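Local coordinates for protein saframycin Mx1 synthetase B (Legionella pneumophila subsp. pneumophila, PDB 3KXW) that belongs to the fatty acid AMP ligases of the ANL (AMP-binding enzyme) superfamily and holds 5'-O-[(S)-(dodecanoyloxy)(hydroxy)phosphoryl]adenosine in this model, at residues 269-274 / 289-294; 248-253 / 284-289. All coordinates share one frame; numbering follows the deposited sequence.

Interaction 1: 269-274 / 289-294; sequences FAYDYC and SSWVTA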
ATOM      1  N   PHE A 269       3.386  -2.914   9.872  1.00 13.54           N
ATOM      2  CA  PHE A 269       3.592  -4.355  10.114  1.00 13.94           C
ATOM      3  C   PHE A 269       4.966  -4.887   9.653  1.00 13.18           C
ATOM      4  O   PHE A 269       5.503  -5.847  10.226  1.00 12.16           O
ATOM      5  CB  PHE A 269       2.490  -5.183   9.438  1.00 14.28           C
ATOM      6  CG  PHE A 269       2.810  -5.540   8.019  1.00 14.31           C
ATOM      7  CD1 PHE A 269       3.531  -6.685   7.727  1.00 13.70           C
ATOM      8  CD2 PHE A 269       2.411  -4.707   6.972  1.00 16.39           C
ATOM      9  CE1 PHE A 269       3.866  -7.005   6.425  1.00 15.18           C
ATOM     10  CE2 PHE A 269       2.741  -5.031   5.665  1.00 18.16           C
ATOM     11  CZ  PHE A 269       3.468  -6.181   5.398  1.00 15.25           C
ATOM     12  N   ALA A 270       5.524  -4.298   8.595  1.00 12.45           N
ATOM     13  CA  ALA A 270       6.709  -4.904   7.987  1.00 13.29           C
ATOM     14  C   ALA A 270       7.950  -4.780   8.884  1.00 12.68           C
ATOM     15  O   ALA A 270       8.876  -5.612   8.814  1.00 13.47           O
ATOM     16  CB  ALA A 270       6.968  -4.313   6.587  1.00 11.64           C
ATOM     17  N   TYR A 271       7.969  -3.758   9.734  1.00 12.57           N
ATOM     18  CA  TYR A 271       9.053  -3.614  10.696  1.00 11.52           C
ATOM     19  C   TYR A 271       8.972  -4.746  11.752  1.00 13.47           C
ATOM     20  O   TYR A 271       9.981  -5.357  12.108  1.00 12.88           O
ATOM     21  CB  TYR A 271       9.082  -2.188  11.297  1.00 13.72           C
ATOM     22  CG  TYR A 271       9.354  -1.107  10.245  1.00 12.90           C
ATOM     23  CD1 TYR A 271      10.620  -0.934   9.713  1.00 11.77           C
ATOM     24  CD2 TYR A 271       8.333  -0.286   9.785  1.00 11.96           C
ATOM     25  CE1 TYR A 271      10.884   0.032   8.740  1.00 11.94           C
ATOM     26  CE2 TYR A 271       8.573   0.682   8.809  1.00 13.90           C
ATOM     27  CZ  TYR A 271       9.847   0.834   8.291  1.00 12.86           C
ATOM     28  OH  TYR A 271      10.092   1.779   7.337  1.00 12.03           O
ATOM     29  N   ASP A 272       7.764  -5.055  12.205  1.00 13.21           N
ATOM     30  CA  ASP A 272       7.563  -6.160  13.128  1.00 13.51           C
ATOM     31  C   ASP A 272       7.933  -7.465  12.474  1.00 13.70           C
ATOM     32  O   ASP A 272       8.470  -8.360  13.113  1.00 14.74           O
ATOM     33  CB  ASP A 272       6.109  -6.246  13.564  1.00 14.45           C
ATOM     34  CG  ASP A 272       5.747  -5.187  14.582  1.00 15.55           C
ATOM     35  OD1 ASP A 272       6.496  -5.005  15.560  1.00 16.48           O
ATOM     36  OD2 ASP A 272       4.716  -4.535  14.382  1.00 17.25           O
ATOM     37  N   TYR A 273       7.626  -7.574  11.188  1.00 14.15           N
ATOM     38  CA  TYR A 273       7.878  -8.803  10.450  1.00 14.80           C
ATOM     39  C   TYR A 273       9.383  -9.070  10.363  1.00 16.02           C
ATOM     40  O   TYR A 273       9.820 -10.217  10.502  1.00 14.77           O
ATOM     41  CB  TYR A 273       7.244  -8.702   9.064  1.00 13.27           C
ATOM     42  CG  TYR A 273       7.182  -9.991   8.290  1.00 15.95           C
ATOM     43  CD1 TYR A 273       6.269 -10.993   8.600  1.00 17.39           C
ATOM     44  CD2 TYR A 273       8.029 -10.193   7.228  1.00 16.66           C
ATOM     45  CE1 TYR A 273       6.232 -12.192   7.854  1.00 20.03           C
ATOM     46  CE2 TYR A 273       7.990 -11.338   6.495  1.00 19.14           C
ATOM     47  CZ  TYR A 273       7.108 -12.338   6.797  1.00 21.52           C
ATOM     48  OH  TYR A 273       7.160 -13.463   5.983  1.00 24.11           O
ATOM     49  N   CYS A 274      10.157  -8.012  10.110  1.00 13.41           N
ATOM     50  CA  CYS A 274      11.628  -8.108  10.163  1.00 14.93           C
ATOM     51  C   CYS A 274      12.149  -8.554  11.521  1.00 15.85           C
ATOM     52  O   CYS A 274      12.987  -9.449  11.606  1.00 16.50           O
ATOM     53  CB  CYS A 274      12.274  -6.775   9.817  1.00 14.81           C
ATOM     54  SG  CYS A 274      12.171  -6.326   8.066  1.00 15.05           S
ATOM     55  N   SER A 289      23.480   2.360   7.839  1.00 17.98           N
ATOM     56  CA  SER A 289      23.779   3.774   8.097  1.00 18.58           C
ATOM     57  C   SER A 289      23.301   4.728   6.998  1.00 16.25           C
ATOM     58  O   SER A 289      23.038   5.886   7.282  1.00 18.64           O
ATOM     59  CB  SER A 289      25.279   3.997   8.369  1.00 20.25           C
ATOM     60  OG  SER A 289      26.060   3.414   7.337  1.00 21.63           O
ATOM     61  N   SER A 290      23.214   4.254   5.757  1.00 16.99           N
ATOM     62  CA  SER A 290      22.754   5.090   4.642  1.00 18.60           C
ATOM     63  C   SER A 290      21.271   5.440   4.750  1.00 16.44           C
ATOM     64  O   SER A 290      20.806   6.423   4.152  1.00 14.64           O
ATOM     65  CB  SER A 290      23.001   4.405   3.278  1.00 17.26           C
ATOM     66  OG  SER A 290      22.177   3.251   3.073  1.00 17.48           O
ATOM     67  N   TRP A 291      20.539   4.608   5.491  1.00 15.02           N
ATOM     68  CA  TRP A 291      19.073   4.624   5.529  1.00 14.77           C
ATOM     69  C   TRP A 291      18.577   5.728   6.470  1.00 14.73           C
ATOM     70  O   TRP A 291      18.393   5.500   7.659  1.00 17.81           O
ATOM     71  CB  TRP A 291      18.574   3.235   5.970  1.00 13.37           C
ATOM     72  CG  TRP A 291      17.090   2.987   5.805  1.00 13.59           C
ATOM     73  CD1 TRP A 291      16.181   3.770   5.141  1.00 12.95           C
ATOM     74  CD2 TRP A 291      16.361   1.856   6.292  1.00 12.82           C
ATOM     75  NE1 TRP A 291      14.923   3.194   5.212  1.00 12.07           N
ATOM     76  CE2 TRP A 291      15.014   2.021   5.907  1.00 13.34           C
ATOM     77  CE3 TRP A 291      16.717   0.724   7.032  1.00 13.75           C
ATOM     78  CZ2 TRP A 291      14.024   1.083   6.227  1.00 12.68           C
ATOM     79  CZ3 TRP A 291      15.739  -0.197   7.353  1.00 13.29           C
ATOM     80  CH2 TRP A 291      14.411  -0.019   6.947  1.00 13.17           C
ATOM     81  N   VAL A 292      18.395   6.934   5.939  1.00 13.44           N
ATOM     82  CA  VAL A 292      18.076   8.092   6.778  1.00 15.08           C
ATOM     83  C   VAL A 292      16.594   8.402   6.914  1.00 15.97           C
ATOM     84  O   VAL A 292      16.211   9.138   7.814  1.00 15.72           O
ATOM     85  CB  VAL A 292      18.823   9.376   6.320  1.00 18.77           C
ATOM     86  CG1 VAL A 292      20.322   9.154   6.355  1.00 18.72           C
ATOM     87  CG2 VAL A 292      18.343   9.839   4.925  1.00 17.06           C
ATOM     88  N   THR A 293      15.771   7.823   6.036  1.00 14.11           N
ATOM     89  CA  THR A 293      14.321   7.981   6.121  1.00 14.10           C
ATOM     90  C   THR A 293      13.656   6.624   5.955  1.00 13.53           C
ATOM     91  O   THR A 293      13.609   6.070   4.850  1.00 12.90           O
ATOM     92  CB  THR A 293      13.778   8.914   5.045  1.00 15.93           C
ATOM     93  OG1 THR A 293      14.420  10.180   5.159  1.00 18.13           O
ATOM     94  CG2 THR A 293      12.258   9.101   5.208  1.00 16.39           C
ATOM     95  N   ALA A 294      13.176   6.089   7.065  1.00 11.77           N
ATOM     96  CA  ALA A 294      12.484   4.794   7.074  1.00 12.74           C
ATOM     97  C   ALA A 294      11.023   5.124   7.284  1.00 13.39           C
ATOM     98  O   ALA A 294      10.568   5.265   8.440  1.00 12.95           O
ATOM     99  CB  ALA A 294      13.002   3.928   8.208  1.00 13.50           C
TER
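Tyr271 on helix 269-277 meets Trp291 and Ala294 at the entry to strand 293-296. Its ring is the sole contribution of the helix segment to this contact. The first side-chain bond of Tyr271 points toward the strand segment, and CG anti to the carbonyl carbon (chi1 -63°) places the ring beside Trp291 and Ala294. The outer end of the phenol meets the indole and the Ala294 methyl, which lie next to each other. Tyr271 CE1 comes 4.0 Å from Trp291 CH2. The rings do not stack, because this indole carbon sits at the edge of the phenol ring, in its plane. At the far end of the phenol, Tyr271 OH is 3.7 Å from Ala294 CB and 3.5 Å from Ala294 C. The hydroxyl is hydrogen-bonded one residue further on, to the carbonyl O of Phe295.

Trp291 has its CG anti to the backbone N (chi1 -169°), and the indole lies against the chain that follows it. Ala294 CB lies 3.3 Å above one face of the indole, toward the rim. Trp291 NE1 makes a weak, bent bond to Thr293 O (3.2 Å, 122° at the hydrogen). Its stronger partner is Ser264 O on the neighbouring strand 263-266.

Packing is close round these three buried residues; Phe309 and Phe323 add edge-to-face contacts to the Tyr271 ring. The solvent side is formed by Ser289, at the start of the segment, and by Val292; both are exposed and neither touches the helix segment.

The segments belong to a beta-alpha-beta unit, strand 263-266, helix 269-277 and strand 293-296. Helix and second strand are joined here by apolar contact, while the buried polar atoms Tyr271 OH and Trp291 NE1 are satisfied by main-chain carbonyls of the sheet region.

Interaction 2: 248-253 / 284-289; sequences NPLSWL and EGLDLS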
ATOM      1  N   ASN A 248      11.697 -13.732   2.475  1.00 19.04           N
ATOM      2  CA  ASN A 248      13.032 -13.533   3.043  1.00 19.35           C
ATOM      3  C   ASN A 248      13.215 -12.068   3.369  1.00 17.80           C
ATOM      4  O   ASN A 248      13.859 -11.347   2.615  1.00 19.56           O
ATOM      5  CB  ASN A 248      14.114 -13.954   2.020  1.00 19.85           C
ATOM      6  CG  ASN A 248      15.526 -13.892   2.589  1.00 23.60           C
ATOM      7  OD1 ASN A 248      15.725 -13.999   3.808  1.00 25.58           O
ATOM      8  ND2 ASN A 248      16.522 -13.719   1.703  1.00 22.83           N
ATOM      9  N   PRO A 249      12.646 -11.617   4.497  1.00 18.27           N
ATOM     10  CA  PRO A 249      12.602 -10.185   4.826  1.00 17.57           C
ATOM     11  C   PRO A 249      13.990  -9.604   5.025  1.00 16.53           C
ATOM     12  O   PRO A 249      14.190  -8.396   4.826  1.00 16.58           O
ATOM     13  CB  PRO A 249      11.824 -10.134   6.158  1.00 16.27           C
ATOM     14  CG  PRO A 249      11.263 -11.488   6.358  1.00 19.50           C
ATOM     15  CD  PRO A 249      12.015 -12.459   5.519  1.00 18.98           C
ATOM     16  N   LEU A 250      14.941 -10.446   5.437  1.00 16.84           N
ATOM     17  CA  LEU A 250      16.333 -10.024   5.511  1.00 17.96           C
ATOM     18  C   LEU A 250      16.787  -9.390   4.200  1.00 16.72           C
ATOM     19  O   LEU A 250      17.620  -8.475   4.210  1.00 16.56           O
ATOM     20  CB  LEU A 250      17.245 -11.207   5.838  1.00 18.52           C
ATOM     21  CG  LEU A 250      18.733 -10.898   5.746  1.00 20.02           C
ATOM     22  CD1 LEU A 250      19.103  -9.864   6.778  1.00 17.17           C
ATOM     23  CD2 LEU A 250      19.518 -12.186   5.958  1.00 22.83           C
ATOM     24  N   SER A 251      16.262  -9.862   3.071  1.00 16.16           N
ATOM     25  CA  SER A 251      16.724  -9.319   1.788  1.00 16.42           C
ATOM     26  C   SER A 251      16.439  -7.816   1.655  1.00 16.13           C
ATOM     27  O   SER A 251      17.188  -7.095   1.005  1.00 14.78           O
ATOM     28  CB  SER A 251      16.205 -10.109   0.583  1.00 17.96           C
ATOM     29  OG  SER A 251      14.817  -9.918   0.423  1.00 19.43           O
ATOM     30  N   TRP A 252      15.380  -7.334   2.294  1.00 15.25           N
ATOM     31  CA  TRP A 252      15.134  -5.887   2.314  1.00 14.00           C
ATOM     32  C   TRP A 252      16.341  -5.132   2.880  1.00 14.86           C
ATOM     33  O   TRP A 252      16.796  -4.134   2.319  1.00 13.54           O
ATOM     34  CB  TRP A 252      13.908  -5.581   3.169  1.00 14.60           C
ATOM     35  CG  TRP A 252      13.439  -4.129   3.181  1.00 12.53           C
ATOM     36  CD1 TRP A 252      13.750  -3.146   2.289  1.00 12.54           C
ATOM     37  CD2 TRP A 252      12.512  -3.554   4.107  1.00 12.41           C
ATOM     38  NE1 TRP A 252      13.088  -1.980   2.617  1.00 11.74           N
ATOM     39  CE2 TRP A 252      12.311  -2.209   3.722  1.00 11.34           C
ATOM     40  CE3 TRP A 252      11.815  -4.054   5.217  1.00 13.41           C
ATOM     41  CZ2 TRP A 252      11.453  -1.343   4.420  1.00 12.95           C
ATOM     42  CZ3 TRP A 252      10.970  -3.183   5.928  1.00 12.50           C
ATOM     43  CH2 TRP A 252      10.795  -1.840   5.519  1.00 12.94           C
ATOM     44  N   LEU A 253      16.841  -5.603   4.009  1.00 14.57           N
ATOM     45  CA  LEU A 253      17.921  -4.909   4.712  1.00 14.83           C
ATOM     46  C   LEU A 253      19.271  -5.165   4.038  1.00 15.40           C
ATOM     47  O   LEU A 253      20.130  -4.282   4.000  1.00 16.81           O
ATOM     48  CB  LEU A 253      17.934  -5.289   6.199  1.00 15.78           C
ATOM     49  CG  LEU A 253      16.564  -5.238   6.887  1.00 16.96           C
ATOM     50  CD1 LEU A 253      16.737  -5.620   8.359  1.00 15.92           C
ATOM     51  CD2 LEU A 253      15.891  -3.862   6.783  1.00 16.17           C
ATOM     52  N   GLU A 284      24.437 -10.501  10.545  1.00 25.64           N
ATOM     53  CA  GLU A 284      25.847 -10.265  10.227  1.00 25.95           C
ATOM     54  C   GLU A 284      25.987  -9.826   8.771  1.00 22.98           C
ATOM     55  O   GLU A 284      25.437 -10.450   7.875  1.00 23.62           O
ATOM     56  CB  GLU A 284      26.680 -11.525  10.510  1.00 29.08           C
ATOM     57  CG  GLU A 284      28.100 -11.195  10.974  1.00 32.26           C
ATOM     58  CD  GLU A 284      28.946 -12.416  11.372  1.00 35.85           C
ATOM     59  OE1 GLU A 284      28.386 -13.475  11.755  1.00 35.43           O
ATOM     60  OE2 GLU A 284      30.197 -12.301  11.301  1.00 34.95           O
ATOM     61  N   GLY A 285      26.698  -8.732   8.529  1.00 21.92           N
ATOM     62  CA  GLY A 285      26.789  -8.220   7.176  1.00 21.38           C
ATOM     63  C   GLY A 285      25.922  -6.997   6.871  1.00 21.29           C
ATOM     64  O   GLY A 285      26.137  -6.338   5.859  1.00 19.97           O
ATOM     65  N   LEU A 286      24.945  -6.680   7.724  1.00 18.44           N
ATOM     66  CA  LEU A 286      24.116  -5.499   7.475  1.00 18.34           C
ATOM     67  C   LEU A 286      24.875  -4.218   7.791  1.00 18.74           C
ATOM     68  O   LEU A 286      25.746  -4.212   8.638  1.00 20.98           O
ATOM     69  CB  LEU A 286      22.838  -5.538   8.317  1.00 17.74           C
ATOM     70  CG  LEU A 286      21.863  -6.665   8.010  1.00 15.69           C
ATOM     71  CD1 LEU A 286      20.656  -6.584   8.960  1.00 17.30           C
ATOM     72  CD2 LEU A 286      21.428  -6.622   6.544  1.00 15.51           C
ATOM     73  N   ASP A 287      24.521  -3.137   7.105  1.00 17.26           N
ATOM     74  CA  ASP A 287      24.992  -1.795   7.422  1.00 19.08           C
ATOM     75  C   ASP A 287      23.918  -0.848   6.933  1.00 18.15           C
ATOM     76  O   ASP A 287      23.794  -0.613   5.737  1.00 17.78           O
ATOM     77  CB  ASP A 287      26.302  -1.472   6.711  1.00 19.68           C
ATOM     78  CG  ASP A 287      26.733  -0.016   6.906  1.00 21.55           C
ATOM     79  OD1 ASP A 287      26.110   0.724   7.697  1.00 21.70           O
ATOM     80  OD2 ASP A 287      27.730   0.389   6.282  1.00 25.19           O
ATOM     81  N   LEU A 288      23.152  -0.305   7.867  1.00 17.38           N
ATOM     82  CA  LEU A 288      21.975   0.467   7.523  1.00 17.51           C
ATOM     83  C   LEU A 288      22.211   1.954   7.741  1.00 17.36           C
ATOM     84  O   LEU A 288      21.260   2.732   7.837  1.00 16.97           O
ATOM     85  CB  LEU A 288      20.778  -0.017   8.366  1.00 18.49           C
ATOM     86  CG  LEU A 288      20.449  -1.507   8.174  1.00 17.08           C
ATOM     87  CD1 LEU A 288      19.393  -2.001   9.202  1.00 18.29           C
ATOM     88  CD2 LEU A 288      20.053  -1.861   6.726  1.00 16.56           C
ATOM     89  N   SER A 289      23.480   2.360   7.839  1.00 17.98           N
ATOM     90  CA  SER A 289      23.779   3.774   8.097  1.00 18.58           C
ATOM     91  C   SER A 289      23.301   4.728   6.998  1.00 16.25           C
ATOM     92  O   SER A 289      23.038   5.886   7.282  1.00 18.64           O
ATOM     93  CB  SER A 289      25.279   3.997   8.369  1.00 20.25           C
ATOM     94  OG  SER A 289      26.060   3.414   7.337  1.00 21.63           O
TER
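The first turn of helix 250-259 lies beside the irregular loop 284-289, with the backbones nearest at Leu253 and Leu286, whose CA atoms are 6.8 Å apart. Four leucines make the contact. Leu286 CD2 touches Leu250 CD1 at 4.0 Å and Leu253 CB at 3.8 Å, and it also rests on the helix backbone, 3.6 Å from Leu253 C. Leu286 has CG anti to its carbonyl carbon (chi1 -65°). Both of its methyls reach Leu253 CB; CD2 also meets Leu250 and the backbone, and CD1 also meets Leu253 CD1. Leu288 adds one branch, its CD2 lying 3.6 Å from Leu253 O and close to Leu253 CB. Leu253 is thus met by methyls of both loop leucines. Phe313 of helix 303-313 packs against Leu253, Leu286 and Leu288.

Polar groups shape both segments. Asn248 O accepts from Ser251 N and from Ser251 OG, the latter at 2.8 Å and almost straight on to the carbonyl. In the loop, Asp287 OD1 accepts from Ser289 N at 3.1 Å, forming an Asx turn, and from Ser289 OG at 2.7 Å. Both donors come from the same face of the carboxylate plane. Asp287 and Ser289 are exposed, while Leu286 and Leu288 are buried against the helix.

Thr257 OG1 is hydrogen-bonded to Leu253 O and to Asp287 N, a polar bridge between helix and loop beside the leucines. The chemistry is therefore apolar packing across the interface with Thr257 as a polar link, while the Asx turn probably helps to set the local shape of the loop on its solvent side.

Interactions 1 and 2 are neighbours in the same part of the fold, their centres about 10 Å apart. They share Ser289, where the loop of interaction 2 runs on toward the strand of interaction 1. Residues 249-253 make the join. Pro249 CG lies 3.3 Å from Tyr273 CE2. Leu253 CD2 lies 3.7 Å from Trp291 CZ3, and Trp252 CH2 lies 3.7 Å from Tyr271 CE1. Trp252 CE3 also packs on Cys274 SG, again at 3.7 Å. The two contacts therefore pack directly on each other. Tyr271 does not touch the bound 5'-O-[(S)-(dodecanoyloxy)(hydroxy)phosphoryl]adenosine; its side chain is about 10 Å from it.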